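Local coordinates for Es1 family protein (Ehrlichia chaffeensis, PDB 3L3B) that is of unknown function but probably acts in isoprenoid biosynthesis through an amidotransferase-like domain of the DJ-1/PfpI family, at residues B[33-37]-B[38-42]; B[221-224]-B[225-228]; B[230-233]-B[234-237]. One frame throughout, in Å; residues are numbered along the deposited sequence.

Interaction 1. Residues B[33-37]-B[38-42]; sequences CGHMD and GSEIR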
ATOM      1  N   CYS B  33      -1.965  -6.139  -7.673  1.00  9.72           N
ATOM      2  CA  CYS B  33      -1.200  -5.470  -6.613  1.00  9.24           C
ATOM      3  C   CYS B  33       0.084  -4.902  -7.175  1.00  8.71           C
ATOM      4  O   CYS B  33       1.153  -5.517  -7.079  1.00  9.43           O
ATOM      5  CB  CYS B  33      -0.941  -6.478  -5.514  1.00  9.90           C
ATOM      6  SG  CYS B  33      -0.031  -5.841  -4.126  1.00 10.96           S
ATOM      7  N   GLY B  34      -0.012  -3.727  -7.757  1.00  7.06           N
ATOM      8  CA  GLY B  34       1.137  -3.066  -8.407  1.00  8.07           C
ATOM      9  C   GLY B  34       0.741  -2.101  -9.501  1.00  7.95           C
ATOM     10  O   GLY B  34      -0.109  -2.416 -10.324  1.00  9.00           O
ATOM     11  N   HIS B  35       1.356  -0.915  -9.530  1.00  8.83           N
ATOM     12  CA  HIS B  35       0.957   0.085 -10.476  1.00  9.02           C
ATOM     13  C   HIS B  35       1.121  -0.275 -11.964  1.00  8.93           C
ATOM     14  O   HIS B  35       0.367   0.255 -12.826  1.00 10.63           O
ATOM     15  CB  HIS B  35       1.611   1.445 -10.166  1.00  9.77           C
ATOM     16  CG  HIS B  35       3.004   1.636 -10.690  1.00  8.20           C
ATOM     17  ND1 HIS B  35       4.114   1.130 -10.068  1.00 11.31           N
ATOM     18  CD2 HIS B  35       3.469   2.386 -11.727  1.00 10.67           C
ATOM     19  CE1 HIS B  35       5.203   1.484 -10.734  1.00  9.79           C
ATOM     20  NE2 HIS B  35       4.838   2.266 -11.737  1.00  8.86           N
ATOM     21  N   MET B  36       2.059  -1.157 -12.294  1.00  7.47           N
ATOM     22  CA  MET B  36       2.281  -1.521 -13.700  1.00  7.86           C
ATOM     23  C   MET B  36       1.452  -2.702 -14.210  1.00  8.67           C
ATOM     24  O   MET B  36       1.312  -2.872 -15.423  1.00  7.95           O
ATOM     25  CB  MET B  36       3.778  -1.756 -13.966  1.00  9.03           C
ATOM     26  CG  MET B  36       4.634  -0.585 -13.538  1.00  9.36           C
ATOM     27  SD  MET B  36       6.348  -0.671 -14.010  1.00 12.69           S
ATOM     28  CE  MET B  36       6.176  -0.106 -15.683  1.00 14.68           C
ATOM     29  N   ASP B  37       0.836  -3.491 -13.323  1.00  8.25           N
ATOM     30  CA  ASP B  37       0.048  -4.644 -13.786  1.00  7.77           C
ATOM     31  C   ASP B  37      -1.201  -4.930 -13.004  1.00  7.84           C
ATOM     32  O   ASP B  37      -1.877  -5.943 -13.280  1.00  7.11           O
ATOM     33  CB  ASP B  37       0.901  -5.928 -13.836  1.00  7.83           C
ATOM     34  CG  ASP B  37       1.436  -6.368 -12.463  1.00  6.71           C
ATOM     35  OD1 ASP B  37       0.979  -5.887 -11.396  1.00  6.73           O
ATOM     36  OD2 ASP B  37       2.361  -7.239 -12.464  1.00  6.76           O
ATOM     37  N   GLY B  38      -1.561  -3.986 -12.130  1.00  8.44           N
ATOM     38  CA  GLY B  38      -2.593  -4.184 -11.139  1.00  9.38           C
ATOM     39  C   GLY B  38      -3.130  -2.817 -10.720  1.00  8.98           C
ATOM     40  O   GLY B  38      -3.052  -1.838 -11.486  1.00  8.82           O
ATOM     41  N   SER B  39      -3.576  -2.761  -9.471  1.00  9.85           N
ATOM     42  CA  SER B  39      -3.897  -1.502  -8.807  1.00  9.08           C
ATOM     43  C   SER B  39      -2.683  -0.807  -8.247  1.00  9.39           C
ATOM     44  O   SER B  39      -1.778  -1.449  -7.691  1.00  7.78           O
ATOM     45  CB  SER B  39      -4.861  -1.745  -7.645  1.00  9.31           C
ATOM     46  OG  SER B  39      -6.127  -2.127  -8.098  1.00  9.45           O
ATOM     47  N   GLU B  40      -2.698   0.518  -8.335  1.00  9.75           N
ATOM     48  CA  GLU B  40      -1.693   1.379  -7.698  1.00 10.30           C
ATOM     49  C   GLU B  40      -1.855   1.197  -6.182  1.00  9.75           C
ATOM     50  O   GLU B  40      -2.900   1.435  -5.587  1.00 10.07           O
ATOM     51  CB  GLU B  40      -1.936   2.827  -8.118  1.00 11.24           C
ATOM     52  CG  GLU B  40      -0.697   3.708  -8.279  1.00 12.45           C
ATOM     53  CD  GLU B  40       0.127   3.752  -7.065  1.00 18.91           C
ATOM     54  OE1 GLU B  40       1.393   3.715  -7.212  1.00 18.89           O
ATOM     55  OE2 GLU B  40      -0.495   3.801  -5.960  1.00 19.57           O
ATOM     56  N   ILE B  41      -0.829   0.670  -5.580  1.00  9.40           N
ATOM     57  CA  ILE B  41      -0.853   0.236  -4.168  1.00  9.38           C
ATOM     58  C   ILE B  41      -1.023   1.436  -3.246  1.00  9.10           C
ATOM     59  O   ILE B  41      -1.772   1.339  -2.285  1.00  9.03           O
ATOM     60  CB  ILE B  41       0.406  -0.542  -3.829  1.00  8.47           C
ATOM     61  CG1 ILE B  41       0.478  -1.882  -4.572  1.00 11.14           C
ATOM     62  CG2 ILE B  41       0.574  -0.725  -2.303  1.00 11.06           C
ATOM     63  CD1 ILE B  41       1.928  -2.487  -4.521  1.00 10.52           C
ATOM     64  N   ARG B  42      -0.370   2.565  -3.537  1.00  8.84           N
ATOM     65  CA  ARG B  42      -0.493   3.721  -2.662  1.00  9.42           C
ATOM     66  C   ARG B  42      -1.894   4.301  -2.729  1.00  8.88           C
ATOM     67  O   ARG B  42      -2.490   4.575  -1.698  1.00  9.22           O
ATOM     68  CB  ARG B  42       0.559   4.770  -2.974  1.00  9.36           C
ATOM     69  CG  ARG B  42       1.935   4.229  -2.744  1.00 13.17           C
ATOM     70  CD  ARG B  42       2.916   4.952  -3.606  1.00 14.40           C
ATOM     71  NE  ARG B  42       4.230   4.355  -3.486  1.00 15.05           N
ATOM     72  CZ  ARG B  42       5.363   5.043  -3.486  1.00 14.09           C
ATOM     73  NH1 ARG B  42       5.357   6.359  -3.622  1.00 12.44           N
ATOM     74  NH2 ARG B  42       6.497   4.388  -3.389  1.00 15.11           N
TER
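The loop between strand 24-29 and helix 41-53 closes where the amide of G34 meets the carbonyl of S39. G34 N donates to S39 O over 2.9 Å. Beside this bond G38 N reaches back to G34 O at 2.8 Å, but the N-H points poorly and the bond is weak. The backbone angles of G34 suit glycine, and a side chain at G38 would run into C33 N.

E40, the N-cap residue, links this turn to the helix. Its CB leads away from the loop, but the chain bends at chi2 (-56°). CG then comes alongside H35 CB at 3.7 Å, and OE1 lies equally far from that same CB. At the tip the two oxygens divide their work. OE2 takes a weak capping bond from R42 N at 2.7 Å and also accepts from E43 N, whereas OE1 forms a salt bridge with R94 of the second subunit. The carboxylate is thus fixed from both sides of the interface.

I41 lies against the first residues of the loop: CG1 sits 3.7 Å from G34 N, and CD1 ends 3.9 Å from C33 SG, the thiol swung anti to its own backbone N (chi1 -179°). C33 and I41 each pack on their own counterparts in the second subunit. D37 is held by partners beyond the loop, OD2 accepting from V71 N and OD1 pairing with R91 of the second subunit. The whole is a strand-to-helix loop of the Rossmann-like DJ-1/PfpI fold, with the helix N-terminus capped by a glutamate at the dimer interface.

Interaction 2. Residues B[221-224]-B[225-228]; sequences LYNV and YLGI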
ATOM      1  N   LEU B 221       4.006  11.608  -2.724  1.00 12.72           N
ATOM      2  CA  LEU B 221       2.962  10.796  -2.091  1.00 11.34           C
ATOM      3  C   LEU B 221       2.047  11.660  -1.241  1.00 10.64           C
ATOM      4  O   LEU B 221       0.837  11.461  -1.207  1.00 10.17           O
ATOM      5  CB  LEU B 221       3.655   9.717  -1.244  1.00 11.48           C
ATOM      6  CG  LEU B 221       2.793   8.695  -0.504  1.00 10.65           C
ATOM      7  CD1 LEU B 221       1.772   7.948  -1.348  1.00  9.62           C
ATOM      8  CD2 LEU B 221       3.801   7.704   0.199  1.00  9.78           C
ATOM      9  N   TYR B 222       2.618  12.652  -0.548  1.00 10.78           N
ATOM     10  CA  TYR B 222       1.768  13.479   0.325  1.00 11.37           C
ATOM     11  C   TYR B 222       0.740  14.253  -0.527  1.00 10.85           C
ATOM     12  O   TYR B 222      -0.404  14.333  -0.165  1.00  9.64           O
ATOM     13  CB  TYR B 222       2.593  14.390   1.227  1.00 12.13           C
ATOM     14  CG  TYR B 222       1.751  15.240   2.160  1.00 15.42           C
ATOM     15  CD1 TYR B 222       1.065  14.672   3.242  1.00 16.95           C
ATOM     16  CD2 TYR B 222       1.615  16.603   1.938  1.00 17.48           C
ATOM     17  CE1 TYR B 222       0.261  15.462   4.085  1.00 20.06           C
ATOM     18  CE2 TYR B 222       0.830  17.406   2.774  1.00 19.76           C
ATOM     19  CZ  TYR B 222       0.156  16.835   3.847  1.00 20.85           C
ATOM     20  OH  TYR B 222      -0.620  17.664   4.645  1.00 23.24           O
ATOM     21  N   ASN B 223       1.147  14.779  -1.681  1.00 11.14           N
ATOM     22  CA  ASN B 223       0.210  15.506  -2.560  1.00 10.72           C
ATOM     23  C   ASN B 223      -0.823  14.618  -3.163  1.00 10.70           C
ATOM     24  O   ASN B 223      -1.982  14.955  -3.163  1.00 11.20           O
ATOM     25  CB  ASN B 223       0.966  16.300  -3.624  1.00 10.86           C
ATOM     26  CG  ASN B 223       1.693  17.475  -3.020  1.00 12.65           C
ATOM     27  OD1 ASN B 223       1.232  18.009  -2.022  1.00 10.66           O
ATOM     28  ND2 ASN B 223       2.851  17.857  -3.579  1.00 15.54           N
ATOM     29  N   VAL B 224      -0.411  13.445  -3.596  1.00 10.78           N
ATOM     30  CA  VAL B 224      -1.338  12.423  -4.045  1.00 11.35           C
ATOM     31  C   VAL B 224      -2.415  12.171  -2.972  1.00 10.99           C
ATOM     32  O   VAL B 224      -3.602  12.119  -3.288  1.00  9.60           O
ATOM     33  CB  VAL B 224      -0.611  11.097  -4.416  1.00 11.78           C
ATOM     34  CG1 VAL B 224      -1.622   9.933  -4.560  1.00  9.10           C
ATOM     35  CG2 VAL B 224       0.273  11.286  -5.707  1.00 12.82           C
ATOM     36  N   TYR B 225      -1.990  12.064  -1.717  1.00 10.42           N
ATOM     37  CA  TYR B 225      -2.910  11.798  -0.605  1.00 10.43           C
ATOM     38  C   TYR B 225      -3.925  12.928  -0.383  1.00 10.97           C
ATOM     39  O   TYR B 225      -5.078  12.666  -0.034  1.00 11.19           O
ATOM     40  CB  TYR B 225      -2.103  11.521   0.667  1.00 11.59           C
ATOM     41  CG  TYR B 225      -2.781  11.739   2.018  1.00 13.12           C
ATOM     42  CD1 TYR B 225      -3.682  10.807   2.564  1.00 16.71           C
ATOM     43  CD2 TYR B 225      -2.469  12.849   2.777  1.00 17.71           C
ATOM     44  CE1 TYR B 225      -4.254  11.020   3.861  1.00 16.95           C
ATOM     45  CE2 TYR B 225      -3.052  13.076   4.019  1.00 20.11           C
ATOM     46  CZ  TYR B 225      -3.932  12.160   4.560  1.00 20.08           C
ATOM     47  OH  TYR B 225      -4.468  12.478   5.807  1.00 25.23           O
ATOM     48  N   LEU B 226      -3.487  14.174  -0.588  1.00 10.69           N
ATOM     49  CA  LEU B 226      -4.370  15.318  -0.406  1.00 10.40           C
ATOM     50  C   LEU B 226      -5.539  15.254  -1.369  1.00 10.06           C
ATOM     51  O   LEU B 226      -6.683  15.515  -0.994  1.00  9.23           O
ATOM     52  CB  LEU B 226      -3.604  16.613  -0.572  1.00 10.18           C
ATOM     53  CG  LEU B 226      -2.687  16.975   0.572  1.00 10.78           C
ATOM     54  CD1 LEU B 226      -2.045  18.306   0.259  1.00 12.11           C
ATOM     55  CD2 LEU B 226      -3.417  16.976   1.943  1.00 11.08           C
ATOM     56  N   GLY B 227      -5.265  14.847  -2.606  1.00 10.01           N
ATOM     57  CA  GLY B 227      -6.315  14.703  -3.578  1.00  9.47           C
ATOM     58  C   GLY B 227      -7.284  13.580  -3.251  1.00  9.46           C
ATOM     59  O   GLY B 227      -8.453  13.737  -3.408  1.00 10.24           O
ATOM     60  N   ILE B 228      -6.795  12.430  -2.808  1.00  9.92           N
ATOM     61  CA  ILE B 228      -7.649  11.289  -2.431  1.00  9.77           C
ATOM     62  C   ILE B 228      -8.482  11.627  -1.214  1.00  9.91           C
ATOM     63  O   ILE B 228      -9.629  11.241  -1.114  1.00 11.61           O
ATOM     64  CB  ILE B 228      -6.774  10.004  -2.140  1.00  9.57           C
ATOM     65  CG1 ILE B 228      -6.252   9.491  -3.465  1.00  8.71           C
ATOM     66  CG2 ILE B 228      -7.585   8.948  -1.408  1.00 10.22           C
ATOM     67  CD1 ILE B 228      -5.126   8.407  -3.420  1.00 10.32           C
TER
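Y222 and L226 pack one turn apart at the start of helix 221-238, the last helix of this DJ-1/PfpI-family chain. L226 CG lies 4.1 Å above one face of the phenol ring, offset toward its rim. From there the leucine branches divide: CD1 meets Y222 CE2 at 3.9 Å, and CD2 reaches along to Y222 OH at the same distance. CD1 also touches N223 OD1. On the Y225 side, Y222 CE1 comes within 4.0 Å of Y225 CD2, the two ring planes meeting obliquely at 40°. Both tyrosines carry CG anti to the backbone N (chi1 -179° and 157°), which sends their rings out in roughly the same direction.

Beneath these side chains, i to i+4 bonds set the spacing, among them Y225 N to L221 O and L226 N to Y222 O. Farther out, L46 and E50 of helix 41-53 pack against Y225. R53 of the second subunit touches both tyrosines, and D52 of that subunit accepts from Y222 N through OD2, making the helix start part of the dimer interface. V224 and I228 run side by side away from the rings, with V224 CG1 4.0 Å from I228 CD1.

Interaction 3. Residues B[230-233]-B[234-237]; sequences DMIS and SMVN
S234 returns its hydroxyl to the carbonyl of D230, one turn back in helix 221-238. OG donates to D230 O at 2.7 Å, while S234 N donates to the same oxygen at 3.0 Å; the two arrive from opposite faces of the carbonyl plane. With OG beside its own backbone N (chi1 -61°), the hydroxyl faces back along the helix to that carbonyl. This doubly gripped oxygen belongs to the more open side of the helix, where D230 directs OD1 to S201 OG and S233 gives its own OG to Q229 O. N237, exposed, folds its amide back over S233 O, although ND2 at 3.2 Å is badly angled for a bond; the S233 oxygen is instead bonded by N237 N.

The mostly buried side is denser and apolar. At its margin V236 CG2 comes to 3.2 Å from I232 O and 4.1 Å from I232 CG2. I232 CD1 lies 4.3 Å from M235 SD, and M231 CE is 4.4 Å from the same sulfur, so that the ends of I232 and M231 both meet it. M231 and M235 rest on V112 of strand 110-113 and F210 of strand 209-212, whereas I232 reaches E50 and L51 of helix 41-53, so the helix packs on the central sheet and beside helix 41-53.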
ATOM      1  N   ASP B 230      -9.593  14.574  -0.436  1.00 12.55           N
ATOM      2  CA  ASP B 230     -10.674  15.451  -0.876  1.00 11.62           C
ATOM      3  C   ASP B 230     -11.801  14.695  -1.599  1.00 11.30           C
ATOM      4  O   ASP B 230     -12.977  15.021  -1.454  1.00  9.47           O
ATOM      5  CB  ASP B 230     -10.142  16.511  -1.809  1.00 12.28           C
ATOM      6  CG  ASP B 230     -11.163  17.629  -2.029  1.00 12.34           C
ATOM      7  OD1 ASP B 230     -11.677  17.771  -3.166  1.00 14.99           O
ATOM      8  OD2 ASP B 230     -11.496  18.304  -1.036  1.00 13.22           O
ATOM      9  N   MET B 231     -11.423  13.685  -2.379  1.00 10.18           N
ATOM     10  CA  MET B 231     -12.386  12.902  -3.095  1.00 10.10           C
ATOM     11  C   MET B 231     -13.319  12.144  -2.141  1.00  9.34           C
ATOM     12  O   MET B 231     -14.530  12.242  -2.255  1.00  9.02           O
ATOM     13  CB  MET B 231     -11.666  11.931  -4.027  1.00  9.95           C
ATOM     14  CG  MET B 231     -12.633  11.291  -4.942  1.00 10.36           C
ATOM     15  SD  MET B 231     -11.946  10.025  -5.949  1.00 12.99           S
ATOM     16  CE  MET B 231     -11.832   8.688  -4.782  1.00 10.32           C
ATOM     17  N   ILE B 232     -12.750  11.430  -1.178  1.00 10.17           N
ATOM     18  CA  ILE B 232     -13.512  10.600  -0.252  1.00 10.21           C
ATOM     19  C   ILE B 232     -14.369  11.486   0.647  1.00 12.04           C
ATOM     20  O   ILE B 232     -15.565  11.193   0.826  1.00 12.22           O
ATOM     21  CB  ILE B 232     -12.592   9.712   0.639  1.00 10.89           C
ATOM     22  CG1 ILE B 232     -11.745   8.709  -0.187  1.00  9.57           C
ATOM     23  CG2 ILE B 232     -13.427   9.043   1.729  1.00 11.44           C
ATOM     24  CD1 ILE B 232     -12.477   7.727  -1.125  1.00 10.04           C
ATOM     25  N   SER B 233     -13.789  12.575   1.177  1.00 12.01           N
ATOM     26  CA  SER B 233     -14.583  13.605   1.859  1.00 12.68           C
ATOM     27  C   SER B 233     -15.814  13.998   1.053  1.00 12.77           C
ATOM     28  O   SER B 233     -16.917  13.990   1.572  1.00 11.88           O
ATOM     29  CB  SER B 233     -13.767  14.884   2.141  1.00 12.98           C
ATOM     30  OG  SER B 233     -12.658  14.600   2.979  1.00 16.30           O
ATOM     31  N   SER B 234     -15.613  14.357  -0.212  1.00 13.13           N
ATOM     32  CA  SER B 234     -16.701  14.847  -1.049  1.00 12.46           C
ATOM     33  C   SER B 234     -17.765  13.786  -1.231  1.00 12.00           C
ATOM     34  O   SER B 234     -18.949  14.082  -1.257  1.00  9.92           O
ATOM     35  CB  SER B 234     -16.174  15.270  -2.419  1.00 12.83           C
ATOM     36  OG  SER B 234     -15.225  16.310  -2.271  1.00 14.67           O
ATOM     37  N   MET B 235     -17.349  12.543  -1.388  1.00 11.17           N
ATOM     38  CA  MET B 235     -18.307  11.444  -1.492  1.00 12.45           C
ATOM     39  C   MET B 235     -19.109  11.295  -0.194  1.00 13.89           C
ATOM     40  O   MET B 235     -20.331  11.178  -0.205  1.00 14.16           O
ATOM     41  CB  MET B 235     -17.597  10.115  -1.824  1.00 11.48           C
ATOM     42  CG  MET B 235     -16.978  10.081  -3.200  1.00 11.29           C
ATOM     43  SD  MET B 235     -16.010   8.572  -3.432  1.00 11.24           S
ATOM     44  CE  MET B 235     -17.477   7.523  -3.804  1.00  9.56           C
ATOM     45  N   VAL B 236     -18.407  11.290   0.923  1.00 15.56           N
ATOM     46  CA  VAL B 236     -19.059  11.181   2.223  1.00 17.06           C
ATOM     47  C   VAL B 236     -20.014  12.376   2.510  1.00 17.61           C
ATOM     48  O   VAL B 236     -21.115  12.181   3.036  1.00 17.69           O
ATOM     49  CB  VAL B 236     -18.016  11.026   3.370  1.00 16.93           C
ATOM     50  CG1 VAL B 236     -18.713  11.025   4.740  1.00 18.63           C
ATOM     51  CG2 VAL B 236     -17.168   9.757   3.194  1.00 17.79           C
ATOM     52  N   ASN B 237     -19.609  13.598   2.159  1.00 18.60           N
ATOM     53  CA  ASN B 237     -20.440  14.769   2.409  1.00 19.25           C
ATOM     54  C   ASN B 237     -21.676  14.695   1.530  1.00 20.35           C
ATOM     55  O   ASN B 237     -22.761  15.146   1.918  1.00 19.19           O
ATOM     56  CB  ASN B 237     -19.724  16.074   2.066  1.00 19.80           C
ATOM     57  CG  ASN B 237     -18.506  16.335   2.917  1.00 20.78           C
ATOM     58  OD1 ASN B 237     -17.717  17.222   2.591  1.00 25.07           O
ATOM     59  ND2 ASN B 237     -18.319  15.559   3.988  1.00 21.55           N
TER

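In the fold
Interactions 2 and 3 are consecutive parts of helix 221-238, their centres about 14 Å apart, and their segments are separated in sequence only by Q229. Interaction 1 belongs to the start of helix 41-53, its centre about 16 Å from that of interaction 2; the two meet where R42 CB packs 3.8 Å from L221 CD1. Interaction 3 lies farther from interaction 1, about 23 Å between centres and about 10 Å at the nearest atoms, yet helix 41-53 links them, since its later turns pack against I232 and S233. Interactions 1 and 2 both touch the second subunit, whereas interaction 3 stays within its own chain, over the central sheet.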